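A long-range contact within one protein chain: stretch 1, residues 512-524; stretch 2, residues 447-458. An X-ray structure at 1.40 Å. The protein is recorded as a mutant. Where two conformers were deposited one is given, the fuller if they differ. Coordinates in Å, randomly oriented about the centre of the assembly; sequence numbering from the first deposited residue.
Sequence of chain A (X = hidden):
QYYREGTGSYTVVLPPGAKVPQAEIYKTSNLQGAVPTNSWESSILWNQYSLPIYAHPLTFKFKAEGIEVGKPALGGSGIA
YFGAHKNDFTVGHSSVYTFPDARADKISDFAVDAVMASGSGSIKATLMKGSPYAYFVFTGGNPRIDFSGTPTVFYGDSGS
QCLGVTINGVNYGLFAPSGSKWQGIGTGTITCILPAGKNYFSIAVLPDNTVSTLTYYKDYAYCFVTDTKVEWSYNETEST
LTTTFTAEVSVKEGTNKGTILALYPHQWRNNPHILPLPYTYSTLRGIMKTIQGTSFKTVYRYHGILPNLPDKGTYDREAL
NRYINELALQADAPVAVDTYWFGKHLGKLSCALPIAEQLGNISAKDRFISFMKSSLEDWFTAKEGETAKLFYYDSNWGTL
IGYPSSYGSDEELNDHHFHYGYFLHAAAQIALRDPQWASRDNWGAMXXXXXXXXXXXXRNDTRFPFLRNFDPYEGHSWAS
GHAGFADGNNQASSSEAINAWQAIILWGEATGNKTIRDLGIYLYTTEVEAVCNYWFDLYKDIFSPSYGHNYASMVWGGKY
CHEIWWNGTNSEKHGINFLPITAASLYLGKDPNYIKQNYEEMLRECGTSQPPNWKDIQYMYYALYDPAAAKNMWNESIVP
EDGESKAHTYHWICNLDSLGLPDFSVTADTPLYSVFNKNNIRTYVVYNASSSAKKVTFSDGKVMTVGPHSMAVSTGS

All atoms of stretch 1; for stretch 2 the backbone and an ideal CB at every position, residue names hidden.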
# COMPACT_ATOMS: atom_id res chain seq x y z
N GLY A 512 -10.18 -22.46 -1.63
CA GLY A 512 -10.80 -22.72 -0.33
C GLY A 512 -9.98 -22.36 0.89
O GLY A 512 -10.13 -22.99 1.94
N ASN A 513 -9.09 -21.38 0.74
CA ASN A 513 -8.20 -20.95 1.81
C ASN A 513 -8.67 -19.60 2.35
O ASN A 513 -8.38 -18.53 1.77
CB ASN A 513 -6.75 -20.92 1.31
CG ASN A 513 -5.76 -20.62 2.41
OD1 ASN A 513 -6.06 -19.87 3.34
ND2 ASN A 513 -4.58 -21.19 2.30
N LYS A 514 -9.42 -19.65 3.45
CA LYS A 514 -10.03 -18.44 4.01
C LYS A 514 -8.97 -17.49 4.54
O LYS A 514 -9.15 -16.28 4.46
CB LYS A 514 -11.06 -18.75 5.09
CG LYS A 514 -12.34 -19.41 4.59
CD LYS A 514 -13.42 -19.49 5.66
CE LYS A 514 -14.51 -20.50 5.30
NZ LYS A 514 -15.22 -20.16 4.04
N THR A 515 -7.86 -18.00 5.04
CA THR A 515 -6.79 -17.10 5.55
C THR A 515 -6.26 -16.23 4.41
O THR A 515 -6.11 -15.00 4.55
CB THR A 515 -5.65 -17.90 6.19
OG1 THR A 515 -6.15 -18.64 7.30
CG2 THR A 515 -4.53 -16.99 6.65
N ILE A 516 -5.93 -16.85 3.29
CA ILE A 516 -5.39 -16.09 2.16
C ILE A 516 -6.47 -15.21 1.56
O ILE A 516 -6.21 -14.04 1.24
CB ILE A 516 -4.73 -17.01 1.12
CG1 ILE A 516 -3.51 -17.70 1.73
CG2 ILE A 516 -4.38 -16.21 -0.13
CD1 ILE A 516 -2.77 -18.65 0.80
N ARG A 517 -7.68 -15.72 1.42
CA ARG A 517 -8.76 -14.89 0.90
C ARG A 517 -8.96 -13.62 1.74
O ARG A 517 -9.05 -12.52 1.22
CB ARG A 517 -10.07 -15.65 0.84
CG ARG A 517 -11.18 -14.83 0.25
CD ARG A 517 -12.51 -15.41 0.59
NE ARG A 517 -12.76 -15.39 2.03
CZ ARG A 517 -13.77 -16.02 2.62
NH1 ARG A 517 -14.61 -16.75 1.90
NH2 ARG A 517 -13.92 -15.94 3.93
N ASP A 518 -8.99 -13.79 3.06
CA ASP A 518 -9.31 -12.68 3.95
C ASP A 518 -8.17 -11.68 3.99
O ASP A 518 -8.41 -10.49 4.13
CB ASP A 518 -9.62 -13.21 5.35
CG ASP A 518 -10.94 -13.99 5.42
OD1 ASP A 518 -11.67 -14.09 4.40
OD2 ASP A 518 -11.24 -14.50 6.51
N LEU A 519 -6.93 -12.17 3.85
CA LEU A 519 -5.76 -11.31 3.63
C LEU A 519 -6.00 -10.41 2.41
O LEU A 519 -5.79 -9.19 2.46
CB LEU A 519 -4.51 -12.16 3.41
CG LEU A 519 -3.25 -11.47 2.86
CD1 LEU A 519 -2.64 -10.51 3.86
CD2 LEU A 519 -2.24 -12.50 2.39
N GLY A 520 -6.42 -11.01 1.31
CA GLY A 520 -6.73 -10.24 0.11
C GLY A 520 -7.79 -9.19 0.33
O GLY A 520 -7.67 -8.06 -0.16
N ILE A 521 -8.86 -9.56 1.03
CA ILE A 521 -9.95 -8.64 1.31
C ILE A 521 -9.44 -7.48 2.15
O ILE A 521 -9.79 -6.32 1.90
CB ILE A 521 -11.17 -9.36 1.90
CG1 ILE A 521 -11.74 -10.32 0.85
CG2 ILE A 521 -12.22 -8.36 2.39
CD1 ILE A 521 -12.83 -11.23 1.36
N TYR A 522 -8.64 -7.78 3.15
CA TYR A 522 -7.99 -6.75 3.98
C TYR A 522 -7.18 -5.76 3.14
O TYR A 522 -7.34 -4.52 3.21
CB TYR A 522 -7.12 -7.43 5.06
CG TYR A 522 -6.04 -6.56 5.70
CD1 TYR A 522 -6.38 -5.53 6.56
CD2 TYR A 522 -4.70 -6.73 5.39
CE1 TYR A 522 -5.42 -4.72 7.14
CE2 TYR A 522 -3.74 -5.90 5.95
CZ TYR A 522 -4.10 -4.91 6.82
OH TYR A 522 -3.13 -4.10 7.36
N LEU A 523 -6.28 -6.31 2.33
CA LEU A 523 -5.42 -5.45 1.49
C LEU A 523 -6.20 -4.63 0.49
O LEU A 523 -5.99 -3.43 0.35
CB LEU A 523 -4.35 -6.29 0.80
CG LEU A 523 -3.38 -7.04 1.72
CD1 LEU A 523 -2.60 -8.10 0.95
CD2 LEU A 523 -2.42 -6.05 2.39
N TYR A 524 -7.07 -5.31 -0.24
CA TYR A 524 -7.86 -4.68 -1.28
C TYR A 524 -8.74 -3.57 -0.74
O TYR A 524 -8.73 -2.43 -1.23
CB TYR A 524 -8.73 -5.76 -1.96
CG TYR A 524 -9.71 -5.23 -2.99
CD1 TYR A 524 -9.33 -4.98 -4.30
CD2 TYR A 524 -11.01 -4.94 -2.63
CE1 TYR A 524 -10.25 -4.48 -5.22
CE2 TYR A 524 -11.93 -4.46 -3.55
CZ TYR A 524 -11.54 -4.23 -4.84
OH TYR A 524 -12.46 -3.74 -5.73
N UNK A 447 2.93 -20.60 -6.09
CA UNK A 447 2.04 -19.45 -6.07
C UNK A 447 2.04 -18.79 -4.70
O UNK A 447 2.14 -17.55 -4.55
CB UNK A 447 0.62 -19.87 -6.46
N UNK A 448 1.97 -19.61 -3.66
CA UNK A 448 1.85 -19.06 -2.32
C UNK A 448 3.17 -18.43 -1.86
O UNK A 448 3.14 -17.50 -1.07
CB UNK A 448 1.41 -20.15 -1.34
N UNK A 449 4.31 -18.87 -2.41
CA UNK A 449 5.58 -18.18 -2.14
C UNK A 449 5.61 -16.75 -2.74
O UNK A 449 6.14 -15.83 -2.12
CB UNK A 449 6.74 -19.00 -2.70
N UNK A 450 5.02 -16.56 -3.92
CA UNK A 450 4.90 -15.19 -4.48
C UNK A 450 4.00 -14.35 -3.59
O UNK A 450 4.31 -13.17 -3.34
CB UNK A 450 4.35 -15.22 -5.91
N UNK A 451 2.91 -14.92 -3.10
CA UNK A 451 2.04 -14.20 -2.16
C UNK A 451 2.84 -13.80 -0.91
O UNK A 451 2.77 -12.64 -0.47
CB UNK A 451 0.84 -15.06 -1.77
N UNK A 452 3.62 -14.73 -0.37
CA UNK A 452 4.40 -14.46 0.83
C UNK A 452 5.49 -13.45 0.57
O UNK A 452 5.80 -12.65 1.47
CB UNK A 452 5.01 -15.75 1.37
N UNK A 453 6.10 -13.42 -0.60
CA UNK A 453 7.09 -12.40 -0.84
C UNK A 453 6.49 -10.99 -0.72
O UNK A 453 7.12 -10.11 -0.14
CB UNK A 453 7.71 -12.60 -2.22
N UNK A 454 5.28 -10.77 -1.26
CA UNK A 454 4.71 -9.43 -1.30
C UNK A 454 3.79 -9.10 -0.14
O UNK A 454 3.61 -7.93 0.18
CB UNK A 454 3.94 -9.25 -2.61
N UNK A 455 3.26 -10.13 0.52
CA UNK A 455 2.14 -10.00 1.46
C UNK A 455 2.09 -11.18 2.44
O UNK A 455 1.03 -11.71 2.73
CB UNK A 455 0.82 -9.90 0.70
N UNK A 456 3.24 -11.53 3.02
CA UNK A 456 3.27 -12.61 4.01
C UNK A 456 2.39 -12.21 5.22
O UNK A 456 2.56 -11.12 5.79
CB UNK A 456 4.71 -12.90 4.45
N UNK A 457 1.49 -13.09 5.59
CA UNK A 457 0.52 -12.90 6.69
C UNK A 457 0.96 -13.61 7.98
O UNK A 457 0.31 -13.44 9.01
CB UNK A 457 -0.86 -13.42 6.27
N UNK A 458 1.98 -14.46 7.89
CA UNK A 458 2.35 -15.36 8.98
C UNK A 458 3.64 -14.84 9.64
O UNK A 458 4.75 -14.96 9.09
CB UNK A 458 2.53 -16.79 8.47

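Stretch 1 is a helix from 514 to 524, capped at its start by Asn 513, whose OD1 accepts from Ile 516 N at 3.0 Å. It offers stretch 2 a mostly apolar side: Thr 515, Ile 516, Leu 519 and Leu 523. The two helix axes run 38° apart and come no nearer than 12.7 Å, so side chains must span the gap.

Position 447 is helical, and its CB has nothing of stretch 1 within 5.5 Å. Stretch 1 sets no demand here. The residue is Val 447, which makes no contact with stretch 1.

At position 448 CA-to-CB points toward stretch 1, and the ideal CB lies 4.9 Å from Ile 516 CD1. The start of the other helix, with the amide of Asn 513, lies beyond. A long apolar chain could cover the isoleucine; a long polar one could also reach toward the amide. The residue is Glu 448. Its CD packs 3.7 Å from Ile 516 CD1. Its carboxylate does not bond Asn 513 directly. A water links them, donating to Glu 448 OE2 at 2.6 Å and accepting weakly from Asn 513 ND2 at 3.4 Å.

Positions 449 and 450 have CBs out of reach, so the visible atoms leave the choice wide. They are Leu 449 and Leu 450.

Position 451 points toward stretch 1, one turn after 448. No atom of stretch 1 lies within 5.5 Å of the ideal CB, so there is room for a sizeable side chain. Ile 516 and Leu 519 make an apolar one suitable: leucine, isoleucine or methionine. Ile 451 is deposited. Its CD1 lies 4.1 Å from Ile 516 CG2, and its CG2 lies 4.2 Å from Leu 519 CD2.

Position 452 points sideways, and many helix-compatible residues would do. Lys 452 is deposited and makes no contact with stretch 1. Positions 453 and 454 are out of reach of stretch 1; they hold Asp 453 and Ile 454.

Position 455 points toward stretch 1 at close quarters. Its ideal CB is already 3.9 Å from Leu 523 CD1 and 4.4 Å from Leu 519 CD2. A small apolar residue fits readily. It is Ala 455, whose methyl makes both contacts, while Leu 519 CD2 also lies 3.4 Å from Ala 455 O.

Position 456 points away, so stretch 1 exerts no selection. Asn 456 OD1 accepts from the backbone N of 458 at 3.1 Å, and from Lys 452 NZ, also at 3.1 Å.

Position 457 points toward stretch 1, its ideal CB 4.2 Å from Leu 519 CD1. Thr 515, Ile 516 and Leu 519 offer a broad apolar surface, suited to a large aliphatic or aromatic side chain. Trp 457 takes it. Ile 516 CG1 sits over one face, 4.1 Å from the centroid of the six-membered ring. Leu 519 CD2 approaches Trp 457 CE3 obliquely at 3.7 Å, and Thr 515 CG2 lies 3.6 Å from Trp 457 NE1.

Position 458 points sideways, beyond the contact. Stretch 1 leaves the choice open, polar or apolar. It is Asp 458.

Stretch 2 447-458: VELLIKDIANWD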
# COMPACT_ATOMS: atom_id res chain seq x y z
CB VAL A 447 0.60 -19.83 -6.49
CG1 VAL A 447 -0.37 -18.66 -6.30
CG2 VAL A 447 0.57 -20.29 -7.95
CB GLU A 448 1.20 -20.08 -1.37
CG GLU A 448 -0.28 -20.19 -1.74
CD GLU A 448 -1.07 -21.29 -1.08
OE1 GLU A 448 -0.57 -21.98 -0.15
OE2 GLU A 448 -2.21 -21.45 -1.51
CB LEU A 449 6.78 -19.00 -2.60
CG LEU A 449 7.15 -20.26 -1.82
CD1 LEU A 449 8.49 -20.76 -2.34
CD2 LEU A 449 7.32 -20.00 -0.34
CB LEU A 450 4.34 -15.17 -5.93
CG LEU A 450 5.38 -15.32 -7.03
CD1 LEU A 450 6.10 -16.64 -7.01
CD2 LEU A 450 4.72 -15.08 -8.39
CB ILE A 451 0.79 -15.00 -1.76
CG1 ILE A 451 -0.05 -15.34 -3.01
CG2 ILE A 451 -0.04 -14.21 -0.72
CD1 ILE A 451 -1.27 -16.19 -2.73
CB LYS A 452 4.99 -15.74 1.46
CG LYS A 452 3.95 -16.60 2.13
CD LYS A 452 4.55 -17.90 2.63
CE LYS A 452 3.64 -18.59 3.62
NZ LYS A 452 3.70 -17.96 4.95
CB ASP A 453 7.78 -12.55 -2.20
CG ASP A 453 8.85 -11.50 -2.42
OD1 ASP A 453 9.93 -11.59 -1.76
OD2 ASP A 453 8.60 -10.57 -3.21
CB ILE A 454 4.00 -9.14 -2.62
CG1 ILE A 454 2.72 -10.00 -2.82
CG2 ILE A 454 5.00 -9.31 -3.77
CD1 ILE A 454 1.94 -9.64 -4.08
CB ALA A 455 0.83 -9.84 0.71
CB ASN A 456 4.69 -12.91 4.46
CG ASN A 456 4.77 -14.09 5.41
OD1 ASN A 456 3.86 -14.93 5.49
ND2 ASN A 456 5.83 -14.11 6.20
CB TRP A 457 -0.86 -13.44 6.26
CG TRP A 457 -0.84 -14.92 6.02
CD1 TRP A 457 -1.13 -15.88 6.93
CD2 TRP A 457 -0.45 -15.60 4.83
NE1 TRP A 457 -0.99 -17.12 6.39
CE2 TRP A 457 -0.55 -16.98 5.10
CE3 TRP A 457 -0.04 -15.18 3.55
CZ2 TRP A 457 -0.26 -17.95 4.14
CZ3 TRP A 457 0.27 -16.13 2.62
CH2 TRP A 457 0.15 -17.50 2.91
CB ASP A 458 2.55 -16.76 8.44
CG ASP A 458 2.90 -17.77 9.53
OD1 ASP A 458 3.13 -17.39 10.71
OD2 ASP A 458 2.94 -18.97 9.21
O HOH W 1 -4.56 -22.28 -0.90
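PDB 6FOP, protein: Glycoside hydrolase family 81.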